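Local coordinates for protein proteolytically activated form of PPO4 Tyrosinase (Agaricus bisporus var. bisporus H97, PDB 4OUA) that catalyses, with two copper ions, the o-hydroxylation of monophenols and the oxidation of the resulting o-diphenols to o-quinones, the initial step of melanin synthesis, at residues 190-195 / 201-206; 255-260 / 275-280; 83-88 / 323-328; 334-339 / 345-350; 29-34 / 99-104. All blocks are in the same frame, centred on the assembly; numbering follows the deposited sequence.

Contact 1: residues 190-195 / 201-206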
# COMPACT_ATOMS: atom_id res chain seq x y z
N VAL A 190 -4.40 14.24 7.73
CA VAL A 190 -3.92 14.41 9.10
C VAL A 190 -3.71 13.09 9.83
O VAL A 190 -4.53 12.17 9.72
CB VAL A 190 -4.88 15.29 9.91
CG1 VAL A 190 -4.57 15.18 11.39
CG2 VAL A 190 -4.80 16.73 9.45
N ARG A 191 -2.62 13.00 10.58
CA ARG A 191 -2.29 11.81 11.35
C ARG A 191 -2.44 12.05 12.85
O ARG A 191 -1.86 12.99 13.39
CB ARG A 191 -0.87 11.34 11.04
CG ARG A 191 -0.66 10.90 9.60
CD ARG A 191 0.81 10.60 9.33
NE ARG A 191 1.06 10.36 7.92
CZ ARG A 191 2.27 10.24 7.38
NH1 ARG A 191 3.35 10.35 8.14
NH2 ARG A 191 2.40 10.02 6.08
N ASN A 192 -3.21 11.19 13.51
CA ASN A 192 -3.35 11.24 14.97
C ASN A 192 -3.80 12.61 15.47
O ASN A 192 -3.11 13.24 16.27
CB ASN A 192 -2.03 10.85 15.63
CG ASN A 192 -2.20 10.44 17.08
OD1 ASN A 192 -3.19 9.82 17.45
ND2 ASN A 192 -1.22 10.78 17.91
N PRO A 193 -4.97 13.08 15.00
CA PRO A 193 -5.46 14.43 15.32
C PRO A 193 -5.93 14.58 16.76
O PRO A 193 -6.38 13.60 17.37
CB PRO A 193 -6.63 14.61 14.35
CG PRO A 193 -7.12 13.22 14.10
CD PRO A 193 -5.90 12.35 14.12
N ASP A 194 -5.83 15.79 17.30
CA ASP A 194 -6.30 16.09 18.65
C ASP A 194 -7.77 16.47 18.64
O ASP A 194 -8.46 16.32 17.64
CB ASP A 194 -5.47 17.21 19.27
CG ASP A 194 -4.10 16.75 19.74
OD1 ASP A 194 -3.98 15.57 20.15
OD2 ASP A 194 -3.15 17.56 19.70
N ALA A 195 -8.25 16.98 19.78
CA ALA A 195 -9.63 17.42 19.90
C ALA A 195 -9.86 18.74 19.18
O ALA A 195 -10.99 19.07 18.82
CB ALA A 195 -10.01 17.54 21.37
N ILE A 201 1.99 14.59 15.94
CA ILE A 201 3.02 13.61 15.61
C ILE A 201 3.75 13.06 16.84
O ILE A 201 3.99 11.86 16.93
CB ILE A 201 4.07 14.20 14.64
CG1 ILE A 201 3.40 14.59 13.32
CG2 ILE A 201 5.19 13.21 14.40
CD1 ILE A 201 4.36 15.17 12.30
N PRO A 202 4.11 13.94 17.80
CA PRO A 202 4.79 13.48 19.02
C PRO A 202 4.02 12.38 19.74
O PRO A 202 4.61 11.39 20.16
CB PRO A 202 4.86 14.75 19.87
CG PRO A 202 4.87 15.86 18.89
CD PRO A 202 3.99 15.41 17.76
N ALA A 203 2.71 12.57 19.89
CA ALA A 203 1.86 11.57 20.53
C ALA A 203 1.83 10.29 19.71
O ALA A 203 1.74 9.19 20.26
CB ALA A 203 0.46 12.12 20.74
N LEU A 204 1.89 10.43 18.39
CA LEU A 204 1.89 9.28 17.49
C LEU A 204 3.14 8.43 17.69
O LEU A 204 3.06 7.20 17.77
CB LEU A 204 1.79 9.73 16.03
CG LEU A 204 1.89 8.62 14.98
CD1 LEU A 204 0.79 7.59 15.19
CD2 LEU A 204 1.82 9.20 13.58
N ILE A 205 4.30 9.08 17.76
CA ILE A 205 5.55 8.39 17.99
C ILE A 205 5.50 7.63 19.31
O ILE A 205 6.04 6.53 19.43
CB ILE A 205 6.75 9.36 18.01
CG1 ILE A 205 6.74 10.26 16.78
CG2 ILE A 205 8.06 8.58 18.09
CD1 ILE A 205 6.94 9.53 15.48
N GLY A 206 4.84 8.22 20.30
CA GLY A 206 4.68 7.58 21.60
C GLY A 206 3.78 6.37 21.53
O GLY A 206 4.04 5.34 22.15

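Contact 2: residues 255-260 / 275-280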
# COMPACT_ATOMS: atom_id res chain seq x y z
N GLY A 255 -5.45 2.22 12.59
CA GLY A 255 -5.89 2.80 13.84
C GLY A 255 -4.81 3.60 14.54
O GLY A 255 -5.06 4.70 15.02
N PHE A 256 -3.60 3.04 14.59
CA PHE A 256 -2.48 3.70 15.24
C PHE A 256 -2.19 5.06 14.63
O PHE A 256 -1.92 6.03 15.34
CB PHE A 256 -1.22 2.83 15.16
CG PHE A 256 -1.31 1.55 15.94
CD1 PHE A 256 -2.29 1.37 16.91
CD2 PHE A 256 -0.41 0.52 15.70
CE1 PHE A 256 -2.37 0.19 17.62
CE2 PHE A 256 -0.49 -0.66 16.42
CZ PHE A 256 -1.47 -0.82 17.38
N VAL A 257 -2.26 5.14 13.31
CA VAL A 257 -1.87 6.35 12.59
C VAL A 257 -3.00 7.37 12.50
O VAL A 257 -2.78 8.57 12.68
CB VAL A 257 -1.41 6.01 11.16
CG1 VAL A 257 -1.14 7.28 10.37
CG2 VAL A 257 -0.17 5.12 11.19
N GLY A 258 -4.21 6.90 12.24
CA GLY A 258 -5.34 7.78 11.99
C GLY A 258 -6.15 8.16 13.22
O GLY A 258 -6.69 9.27 13.29
N ARG A 259 -6.24 7.25 14.18
CA ARG A 259 -7.10 7.46 15.34
C ARG A 259 -6.38 8.15 16.50
O ARG A 259 -5.55 7.55 17.18
CB ARG A 259 -7.66 6.11 15.81
CG ARG A 259 -8.76 6.21 16.86
CD ARG A 259 -10.00 6.90 16.31
NE ARG A 259 -11.16 6.69 17.16
CZ ARG A 259 -11.47 7.44 18.21
NH1 ARG A 259 -10.70 8.47 18.54
NH2 ARG A 259 -12.55 7.17 18.92
N GLY A 260 -6.70 9.42 16.71
CA GLY A 260 -6.21 10.16 17.86
C GLY A 260 -7.33 10.42 18.84
O GLY A 260 -8.00 9.48 19.29
N ASP A 275 -3.66 9.36 2.52
CA ASP A 275 -2.45 9.52 3.31
C ASP A 275 -1.30 8.74 2.67
O ASP A 275 -1.39 7.53 2.51
CB ASP A 275 -2.68 9.06 4.75
CG ASP A 275 -1.58 9.51 5.70
OD1 ASP A 275 -0.39 9.51 5.30
OD2 ASP A 275 -1.90 9.88 6.85
N PRO A 276 -0.22 9.45 2.30
CA PRO A 276 0.94 8.87 1.61
C PRO A 276 1.53 7.64 2.30
O PRO A 276 2.11 6.78 1.64
CB PRO A 276 1.95 10.02 1.63
CG PRO A 276 1.11 11.25 1.66
CD PRO A 276 -0.08 10.90 2.51
N ILE A 277 1.36 7.54 3.62
CA ILE A 277 1.92 6.41 4.36
C ILE A 277 1.10 5.14 4.12
O ILE A 277 1.51 4.04 4.50
CB ILE A 277 1.99 6.70 5.87
CG1 ILE A 277 3.02 5.79 6.55
CG2 ILE A 277 0.62 6.55 6.51
CD1 ILE A 277 3.16 6.03 8.03
N PHE A 278 -0.07 5.31 3.51
CA PHE A 278 -0.96 4.20 3.20
C PHE A 278 -0.29 3.17 2.30
O PHE A 278 -0.53 1.97 2.42
CB PHE A 278 -2.24 4.72 2.55
CG PHE A 278 -3.14 3.65 2.00
CD1 PHE A 278 -4.13 3.09 2.78
CD2 PHE A 278 -3.00 3.21 0.69
CE1 PHE A 278 -4.96 2.11 2.28
CE2 PHE A 278 -3.82 2.23 0.18
CZ PHE A 278 -4.81 1.68 0.98
N TRP A 279 0.56 3.65 1.40
CA TRP A 279 1.19 2.80 0.40
C TRP A 279 2.39 2.03 0.95
O TRP A 279 2.65 0.90 0.54
CB TRP A 279 1.61 3.63 -0.81
CG TRP A 279 0.48 4.42 -1.38
CD1 TRP A 279 0.23 5.75 -1.20
CD2 TRP A 279 -0.58 3.92 -2.21
NE1 TRP A 279 -0.91 6.12 -1.88
CE2 TRP A 279 -1.43 5.01 -2.51
CE3 TRP A 279 -0.89 2.67 -2.74
CZ2 TRP A 279 -2.56 4.88 -3.30
CZ3 TRP A 279 -2.02 2.54 -3.53
CH2 TRP A 279 -2.84 3.64 -3.81
N LEU A 280 3.08 2.65 1.90
CA LEU A 280 4.20 1.99 2.56
C LEU A 280 3.68 0.85 3.44
O LEU A 280 4.34 -0.18 3.60
CB LEU A 280 5.01 2.98 3.40
CG LEU A 280 5.91 3.94 2.62
CD1 LEU A 280 5.07 4.97 1.89
CD2 LEU A 280 6.91 4.62 3.54

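Contact 3: residues 83-88 / 323-328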
# COMPACT_ATOMS: atom_id res chain seq x y z
N GLN A 83 -13.72 -9.51 3.10
CA GLN A 83 -14.03 -10.54 2.12
C GLN A 83 -12.78 -11.25 1.63
O GLN A 83 -11.66 -10.79 1.85
CB GLN A 83 -14.78 -9.92 0.93
CG GLN A 83 -14.21 -8.60 0.47
CD GLN A 83 -14.60 -8.27 -0.96
OE1 GLN A 83 -14.47 -9.11 -1.85
NE2 GLN A 83 -15.07 -7.06 -1.18
N VAL A 84 -12.97 -12.39 0.96
CA VAL A 84 -11.87 -13.25 0.55
C VAL A 84 -10.90 -12.60 -0.43
O VAL A 84 -9.78 -13.07 -0.61
CB VAL A 84 -12.39 -14.55 -0.09
CG1 VAL A 84 -13.04 -15.44 0.96
CG2 VAL A 84 -13.37 -14.23 -1.21
N LEU A 85 -11.33 -11.51 -1.06
CA LEU A 85 -10.52 -10.87 -2.10
C LEU A 85 -9.60 -9.79 -1.57
O LEU A 85 -8.88 -9.16 -2.34
CB LEU A 85 -11.43 -10.28 -3.18
CG LEU A 85 -12.23 -11.27 -4.02
CD1 LEU A 85 -12.94 -10.56 -5.15
CD2 LEU A 85 -11.33 -12.38 -4.55
N PHE A 86 -9.62 -9.57 -0.26
CA PHE A 86 -8.84 -8.50 0.36
C PHE A 86 -7.36 -8.52 -0.04
O PHE A 86 -6.84 -7.52 -0.53
CB PHE A 86 -8.96 -8.54 1.88
CG PHE A 86 -8.02 -7.60 2.59
CD1 PHE A 86 -8.31 -6.25 2.68
CD2 PHE A 86 -6.84 -8.07 3.14
CE1 PHE A 86 -7.44 -5.39 3.32
CE2 PHE A 86 -5.97 -7.21 3.79
CZ PHE A 86 -6.27 -5.86 3.88
N PRO A 87 -6.69 -9.66 0.17
CA PRO A 87 -5.26 -9.76 -0.14
C PRO A 87 -4.95 -9.51 -1.62
O PRO A 87 -4.03 -8.74 -1.92
CB PRO A 87 -4.92 -11.20 0.25
CG PRO A 87 -5.94 -11.57 1.26
CD PRO A 87 -7.20 -10.89 0.81
N THR A 88 -5.70 -10.13 -2.52
CA THR A 88 -5.39 -10.04 -3.94
C THR A 88 -5.73 -8.68 -4.54
O THR A 88 -5.00 -8.17 -5.38
CB THR A 88 -6.14 -11.13 -4.75
OG1 THR A 88 -7.55 -11.02 -4.52
CG2 THR A 88 -5.67 -12.51 -4.34
N SER A 323 -13.12 -14.11 -9.91
CA SER A 323 -13.79 -12.82 -9.86
C SER A 323 -12.87 -11.72 -10.39
O SER A 323 -11.67 -11.73 -10.15
CB SER A 323 -14.22 -12.49 -8.43
OG SER A 323 -15.14 -13.45 -7.94
N ALA A 324 -13.45 -10.78 -11.14
CA ALA A 324 -12.69 -9.66 -11.68
C ALA A 324 -12.33 -8.69 -10.57
O ALA A 324 -13.14 -8.42 -9.68
CB ALA A 324 -13.47 -8.96 -12.77
N LEU A 325 -11.11 -8.15 -10.62
CA LEU A 325 -10.64 -7.22 -9.60
C LEU A 325 -10.65 -5.78 -10.12
O LEU A 325 -9.60 -5.20 -10.37
CB LEU A 325 -9.24 -7.61 -9.14
CG LEU A 325 -9.13 -8.99 -8.48
CD1 LEU A 325 -7.67 -9.39 -8.29
CD2 LEU A 325 -9.87 -9.01 -7.16
N GLU A 326 -11.85 -5.23 -10.28
CA GLU A 326 -12.02 -3.85 -10.72
C GLU A 326 -11.34 -2.87 -9.77
O GLU A 326 -11.32 -3.10 -8.56
CB GLU A 326 -13.51 -3.51 -10.83
CG GLU A 326 -14.23 -4.19 -11.97
CD GLU A 326 -13.92 -3.56 -13.32
OE1 GLU A 326 -13.67 -2.34 -13.36
OE2 GLU A 326 -13.92 -4.29 -14.33
N PRO A 327 -10.77 -1.79 -10.32
CA PRO A 327 -10.69 -1.53 -11.76
C PRO A 327 -9.32 -1.88 -12.34
O PRO A 327 -8.79 -1.12 -13.15
CB PRO A 327 -10.94 -0.03 -11.84
CG PRO A 327 -10.29 0.50 -10.60
CD PRO A 327 -10.39 -0.59 -9.54
N PHE A 328 -8.77 -3.02 -11.93
CA PHE A 328 -7.43 -3.41 -12.35
C PHE A 328 -7.49 -4.39 -13.52
O PHE A 328 -8.06 -5.48 -13.41
CB PHE A 328 -6.66 -4.03 -11.18
CG PHE A 328 -6.67 -3.17 -9.94
CD1 PHE A 328 -5.94 -2.00 -9.89
CD2 PHE A 328 -7.40 -3.55 -8.83
CE1 PHE A 328 -5.95 -1.21 -8.75
CE2 PHE A 328 -7.41 -2.77 -7.69
CZ PHE A 328 -6.68 -1.60 -7.65

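Contact 4: residues 334-339 / 345-350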
# COMPACT_ATOMS: atom_id res chain seq x y z
N LYS A 334 -9.13 -7.25 -20.62
CA LYS A 334 -9.03 -8.35 -19.66
C LYS A 334 -8.79 -7.85 -18.24
O LYS A 334 -7.73 -7.30 -17.93
CB LYS A 334 -7.91 -9.31 -20.06
CG LYS A 334 -8.04 -9.85 -21.48
CD LYS A 334 -6.73 -10.44 -21.97
CE LYS A 334 -6.80 -10.74 -23.46
NZ LYS A 334 -5.49 -11.22 -23.99
N PRO A 335 -9.79 -8.03 -17.36
CA PRO A 335 -9.67 -7.68 -15.94
C PRO A 335 -8.71 -8.63 -15.22
O PRO A 335 -8.51 -9.76 -15.66
CB PRO A 335 -11.10 -7.85 -15.40
CG PRO A 335 -11.98 -7.85 -16.61
CD PRO A 335 -11.15 -8.48 -17.69
N TRP A 336 -8.12 -8.17 -14.12
CA TRP A 336 -7.26 -9.01 -13.31
C TRP A 336 -8.07 -10.02 -12.50
O TRP A 336 -9.24 -9.79 -12.19
CB TRP A 336 -6.40 -8.17 -12.36
CG TRP A 336 -5.10 -7.73 -12.96
CD1 TRP A 336 -4.78 -6.48 -13.41
CD2 TRP A 336 -3.94 -8.54 -13.17
NE1 TRP A 336 -3.49 -6.46 -13.88
CE2 TRP A 336 -2.95 -7.71 -13.75
CE3 TRP A 336 -3.63 -9.88 -12.92
CZ2 TRP A 336 -1.69 -8.19 -14.09
CZ3 TRP A 336 -2.37 -10.35 -13.26
CH2 TRP A 336 -1.42 -9.50 -13.84
N THR A 337 -7.45 -11.14 -12.17
CA THR A 337 -8.06 -12.15 -11.32
C THR A 337 -7.06 -12.63 -10.28
O THR A 337 -5.86 -12.36 -10.39
CB THR A 337 -8.59 -13.35 -12.13
OG1 THR A 337 -7.53 -13.89 -12.93
CG2 THR A 337 -9.73 -12.91 -13.04
N SER A 338 -7.55 -13.33 -9.26
CA SER A 338 -6.72 -13.75 -8.14
C SER A 338 -5.78 -14.90 -8.50
O SER A 338 -4.70 -15.03 -7.93
CB SER A 338 -7.60 -14.14 -6.96
OG SER A 338 -8.37 -13.04 -6.51
N VAL A 339 -6.21 -15.73 -9.45
CA VAL A 339 -5.46 -16.93 -9.82
C VAL A 339 -4.00 -16.66 -10.17
O VAL A 339 -3.10 -17.26 -9.59
CB VAL A 339 -6.12 -17.66 -11.00
CG1 VAL A 339 -5.32 -18.90 -11.38
CG2 VAL A 339 -7.56 -18.03 -10.67
N ALA A 345 6.09 -11.82 -9.83
CA ALA A 345 7.00 -11.58 -10.94
C ALA A 345 6.25 -11.04 -12.16
O ALA A 345 6.83 -10.35 -13.00
CB ALA A 345 7.75 -12.85 -11.30
N LEU A 346 4.96 -11.36 -12.24
CA LEU A 346 4.12 -10.88 -13.33
C LEU A 346 3.96 -9.36 -13.26
O LEU A 346 3.59 -8.72 -14.25
CB LEU A 346 2.74 -11.54 -13.29
CG LEU A 346 2.47 -12.62 -14.34
CD1 LEU A 346 3.47 -13.76 -14.22
CD2 LEU A 346 1.05 -13.14 -14.21
N LEU A 347 4.24 -8.80 -12.09
CA LEU A 347 4.14 -7.36 -11.89
C LEU A 347 5.52 -6.76 -11.67
O LEU A 347 5.65 -5.64 -11.18
CB LEU A 347 3.22 -7.06 -10.71
CG LEU A 347 1.77 -7.52 -10.90
CD1 LEU A 347 1.02 -7.54 -9.58
CD2 LEU A 347 1.07 -6.62 -11.91
N ASN A 348 6.55 -7.52 -12.03
CA ASN A 348 7.93 -7.04 -12.01
C ASN A 348 8.41 -6.56 -10.64
O ASN A 348 9.12 -5.56 -10.55
CB ASN A 348 8.11 -5.92 -13.03
CG ASN A 348 8.70 -6.41 -14.33
OD1 ASN A 348 8.85 -7.61 -14.55
ND2 ASN A 348 9.05 -5.48 -15.21
N TYR A 349 8.03 -7.27 -9.59
CA TYR A 349 8.52 -6.93 -8.26
C TYR A 349 8.71 -8.16 -7.38
O TYR A 349 8.29 -9.26 -7.73
CB TYR A 349 7.57 -5.93 -7.58
CG TYR A 349 6.31 -6.54 -7.01
CD1 TYR A 349 6.25 -6.94 -5.68
CD2 TYR A 349 5.17 -6.69 -7.79
CE1 TYR A 349 5.10 -7.49 -5.15
CE2 TYR A 349 4.01 -7.24 -7.27
CZ TYR A 349 3.98 -7.64 -5.94
OH TYR A 349 2.83 -8.18 -5.42
N SER A 350 9.35 -7.95 -6.24
CA SER A 350 9.60 -9.01 -5.27
C SER A 350 10.15 -8.41 -3.99
O SER A 350 10.29 -7.19 -3.88
CB SER A 350 10.58 -10.04 -5.84
OG SER A 350 10.86 -11.06 -4.89

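Contact 5: residues 29-34 / 99-104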
# COMPACT_ATOMS: atom_id res chain seq x y z
N THR A 29 15.57 10.27 -3.69
CA THR A 29 15.39 11.49 -4.48
C THR A 29 14.28 11.32 -5.52
O THR A 29 13.44 12.19 -5.69
CB THR A 29 16.68 11.90 -5.20
OG1 THR A 29 17.65 12.34 -4.25
CG2 THR A 29 16.40 13.01 -6.19
N LEU A 30 14.30 10.18 -6.21
CA LEU A 30 13.32 9.91 -7.25
C LEU A 30 11.92 9.76 -6.66
O LEU A 30 10.93 10.15 -7.28
CB LEU A 30 13.69 8.65 -8.04
CG LEU A 30 14.85 8.78 -9.03
CD1 LEU A 30 15.09 7.47 -9.76
CD2 LEU A 30 14.57 9.91 -10.02
N TYR A 31 11.85 9.21 -5.46
CA TYR A 31 10.58 8.98 -4.79
C TYR A 31 9.97 10.30 -4.32
O TYR A 31 8.77 10.53 -4.47
CB TYR A 31 10.76 8.03 -3.60
CG TYR A 31 9.45 7.52 -3.03
CD1 TYR A 31 8.77 6.48 -3.65
CD2 TYR A 31 8.91 8.07 -1.88
CE1 TYR A 31 7.57 6.01 -3.13
CE2 TYR A 31 7.72 7.61 -1.36
CZ TYR A 31 7.06 6.57 -1.98
OH TYR A 31 5.87 6.11 -1.47
N ILE A 32 10.80 11.17 -3.75
CA ILE A 32 10.34 12.47 -3.28
C ILE A 32 9.91 13.37 -4.44
O ILE A 32 8.95 14.13 -4.32
CB ILE A 32 11.44 13.20 -2.48
CG1 ILE A 32 11.88 12.35 -1.28
CG2 ILE A 32 10.96 14.57 -2.02
CD1 ILE A 32 10.77 12.08 -0.28
N ARG A 33 10.62 13.27 -5.56
CA ARG A 33 10.28 14.04 -6.74
C ARG A 33 9.00 13.53 -7.40
O ARG A 33 8.10 14.30 -7.71
CB ARG A 33 11.43 14.03 -7.75
CG ARG A 33 12.67 14.78 -7.30
CD ARG A 33 12.36 16.25 -7.04
NE ARG A 33 13.57 17.06 -7.01
CZ ARG A 33 13.60 18.36 -6.73
NH1 ARG A 33 12.47 19.00 -6.44
NH2 ARG A 33 14.75 19.02 -6.73
N ALA A 34 8.94 12.21 -7.61
CA ALA A 34 7.82 11.60 -8.31
C ALA A 34 6.54 11.68 -7.49
O ALA A 34 5.45 11.87 -8.04
CB ALA A 34 8.13 10.15 -8.65
N GLN A 99 3.31 1.44 -10.49
CA GLN A 99 3.43 1.65 -11.93
C GLN A 99 3.40 3.14 -12.27
O GLN A 99 4.35 3.67 -12.85
CB GLN A 99 2.32 0.92 -12.67
CG GLN A 99 2.23 1.24 -14.16
CD GLN A 99 1.00 0.65 -14.81
OE1 GLN A 99 0.51 -0.41 -14.40
NE2 GLN A 99 0.48 1.33 -15.83
N ILE A 100 2.32 3.80 -11.89
CA ILE A 100 2.15 5.22 -12.14
C ILE A 100 3.25 6.04 -11.48
O ILE A 100 3.74 7.02 -12.05
CB ILE A 100 0.79 5.73 -11.65
CG1 ILE A 100 -0.34 5.09 -12.45
CG2 ILE A 100 0.72 7.24 -11.73
CD1 ILE A 100 -0.25 5.35 -13.94
N LEU A 101 3.65 5.62 -10.28
CA LEU A 101 4.67 6.34 -9.53
C LEU A 101 6.04 6.25 -10.21
O LEU A 101 6.83 7.20 -10.14
CB LEU A 101 4.76 5.80 -8.10
CG LEU A 101 5.64 6.61 -7.15
CD1 LEU A 101 5.16 8.05 -7.08
CD2 LEU A 101 5.64 5.97 -5.77
N GLN A 102 6.31 5.12 -10.85
CA GLN A 102 7.56 4.96 -11.59
C GLN A 102 7.55 5.83 -12.84
O GLN A 102 8.56 6.46 -13.18
CB GLN A 102 7.78 3.50 -11.98
CG GLN A 102 9.12 3.26 -12.68
CD GLN A 102 9.17 1.95 -13.43
OE1 GLN A 102 8.19 1.54 -14.06
NE2 GLN A 102 10.31 1.28 -13.38
N GLU A 103 6.41 5.86 -13.53
CA GLU A 103 6.26 6.62 -14.76
C GLU A 103 6.62 8.08 -14.54
O GLU A 103 7.25 8.72 -15.39
CB GLU A 103 4.83 6.50 -15.30
CG GLU A 103 4.65 7.01 -16.72
CD GLU A 103 3.27 6.70 -17.28
OE1 GLU A 103 3.18 6.32 -18.46
OE2 GLU A 103 2.28 6.84 -16.53
N ALA A 104 6.22 8.61 -13.39
CA ALA A 104 6.57 9.98 -13.02
C ALA A 104 8.07 10.07 -12.73
O ALA A 104 8.70 11.09 -13.02
CB ALA A 104 5.77 10.42 -11.81

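Contact 1: residues 190-195 / 201-206
The side chain of N192 lies against the first turn of helix 201-224, its amide end reaching over the backbone of L204. N192 ND2 stands 3.7 Å from L204 CB and 3.6 Å from A203 CB, so the nitrogen touches the CB of two successive helix residues. Although N192 ND2 is also 3.2 Å from L204 N, both are donors and do not bond to each other. What uses the amide lies close by: ND2 donates to N200 O just before the helix, and OD1 accepts from K207 NZ one turn further along. With CG anti to the backbone N (chi1 -161°), the amide is carried across to the helix, and these two bonds, one at each end of the group, fix which way it is turned. L204 packs slantwise against it, L204 CB lying 4.0 Å from N192 CB. More loosely, R191 CB is 4.3 Å from L204 CD2; beyond CB the side chain leads away from the leucine, to a salt bridge with D275 and a hydrogen bond to I143 O. N200 helps from the turn, its OD1 accepting from A203 N and its ND2 donating to D194 OD1. The positive phi and psi of N192 turn the chain sharply. The arrangement is a loop folded back on the N-terminal turn of the helix it leads into, within the central domain of the tyrosinase family.

Contact 2: residues 255-260 / 275-280
V257 meets I277 by methyl groups alone: V257 CG1 is 4.3 Å from I277 CG2, a light touch between the last turn of helix 246-258 and the start of helix 277-295. CG1 of the valine is anti to its own backbone N (chi1 175°), which points this branch at I277. The same methyl also comes within 4.4 Å of D275 OD2, so one carbon rests against both an aliphatic branch and a carboxylate. I277 is stretched out to its CD1; its CG2, the methyl on the branched CB, does the touching, and the side chain also packs on W131 and I143. With CG of D275 anti to its backbone N (chi1 -166°), the carboxylate lies by the first turn of the helix, where D275 OD1 accepts from I277 N in a capping bond of 3.1 Å. That bond is nearly straight at 171°, though the N-H reaches OD1 on its anti side and tilted from the carboxylate plane. OD1 has a second partner in R191. Next to I277, the F278 ring meets two copper ligands, H282 and, edge-to-face, H56. The polar work is thus done within 275-280 and with R191, not across to V257. A buried carboxylate gripped by a helix N-H and an arginine probably remains ionised, its charge offset by the guanidinium and by the helix start, and the valine methyl may help to keep water from it.

Contact 3: residues 83-88 / 323-328
L85 and L325 approach each other in nearly the same conformation: in both, CG is anti to the carbonyl carbon (chi1 -66° and -62°), and one methyl continues the extended chain. In L85 that far methyl, CD1, does the touching, whereas L325 offers its side branch, and the two chains cross at a slant with L85 CD1 4.0 Å from L325 CD2. L85 CD1 is shared, since S323 CB of the same loop also lies 4.0 Å from it; S323 OG is engaged with N320 N instead. L325 also packs on T88. Its CD2 is 4.0 Å from T88 OG1, and its CD1 lies 4.1 Å from both T88 OG1 and T88 O, so both methyls rest on the hydroxyl oxygen, the side chains at about a right angle. The T88 hydroxyl pairs with S338 OG. A type I turn from Q83 to F86 brings L85 to the entrance of helix 86-109, a member of the helix bundle that holds the dicopper centre of tyrosinases; this helix carries the copper ligand H90 just beyond T88, and H81 precedes the turn. The loop 323-328 turns through the cis peptide before P327, closed by a bond from F328 N to L325 O. With L325 cut back to an alanine, CG and both methyls go, and a gap would probably open between L85 and T88, leaving L85 CD1 with S323 alone as its partner from this loop.

Contact 4: residues 334-339 / 345-350
This is a small apolar contact between two parts of the loop region that leads to strand 349-350, lying over the side of helix 86-109. One tryptophan meets two consecutive leucines, and the backbones stay well apart: the nearest alpha carbons, W336 CA and L346 CA, are 11.5 Å from each other. W336 reaches out with the benzene end of its indole. W336 CZ2 lies 3.9 Å from L347 CD2, which comes in obliquely to the ring, while W336 CH2 is 4.4 Å from L346 CD2, which arrives at the ring edge near its plane. The tryptophan and L347 run alongside each other with opposite headings. CG of L347 is anti to its carbonyl carbon (chi1 -63°), which carries the CD2 branch to the indole even though the side chain does not start out straight at it. Close by on the same ring system, NE1 donates to T5 O, which helps to set how the indole is turned. L346 itself is exposed; V92 and S95 of helix 86-109 pack on W336 and L347 respectively. The bond from N348 N to A345 O, 3.0 Å, closes a turn that starts in the 3-10 segment and leads into strand 349-350. That strand pairs in parallel with strand 13-14, so the contact lies where N-terminal and late parts of the chain meet on the copper-binding helical core of tyrosinase.

Contact 5: residues 29-34 / 99-104
Aromatic-aliphatic packing comes first: L101 CD2 reaches the ring of Y31, 3.3 Å from Y31 CE1 and 3.8 Å from Y31 CD1, in an oblique approach with the two side chains at about a right angle. Both have CG anti to the backbone N (chi1 -168° for Y31, -171° for L101), which swings their ends towards each other although neither starts out that way. Purely aliphatic contact is made by the alanines: A34 CB is 4.0 Å from A104 CB and also 4.0 Å from L101 CD1. The small A34 methyl even comes against backbone, 3.6 Å from L101 O. Such alanines allow close packing where helices 25-39 and 86-109 cross; the axes of 29-34 and 99-104 pass 9.2 Å apart at 99°, and the second helix belongs to the bundle around the copper site. A serine in place of L101 would probably take the CD2 contact from the Y31 ring and leave A34 without its CD1 neighbour. Polar bonds go to residues outside the pair. Y31 OH pairs with Q128 NE2, which holds the far end of the ring, and on helix 86-109 Q102 and Q99 bond to main-chain atoms of the N-terminal segment, T9 N and G7 N among them.

How the contacts relate
Contacts 1 and 2 form one neighbourhood, their centres 11 Å apart and joined by the R191-D275 pair. Contacts 3 and 4, 12 Å apart, form another on the far side of the chain's centre from contact 1; two probable backbone bonds tie W336 to L325 and F328. Contact 5, centred 20 to 28 Å from the others, reaches both groups: Y31 touches L280 of contact 2, and helix 86-109 is shared with contact 3. Along the chain contacts 5, 1, 2 and 4 follow in series, while contact 3 spans contacts 1 and 2 and alternates with contact 5. Contact 3 ties a copper-ligand helix to a distant loop, and contact 2 joins two such helices.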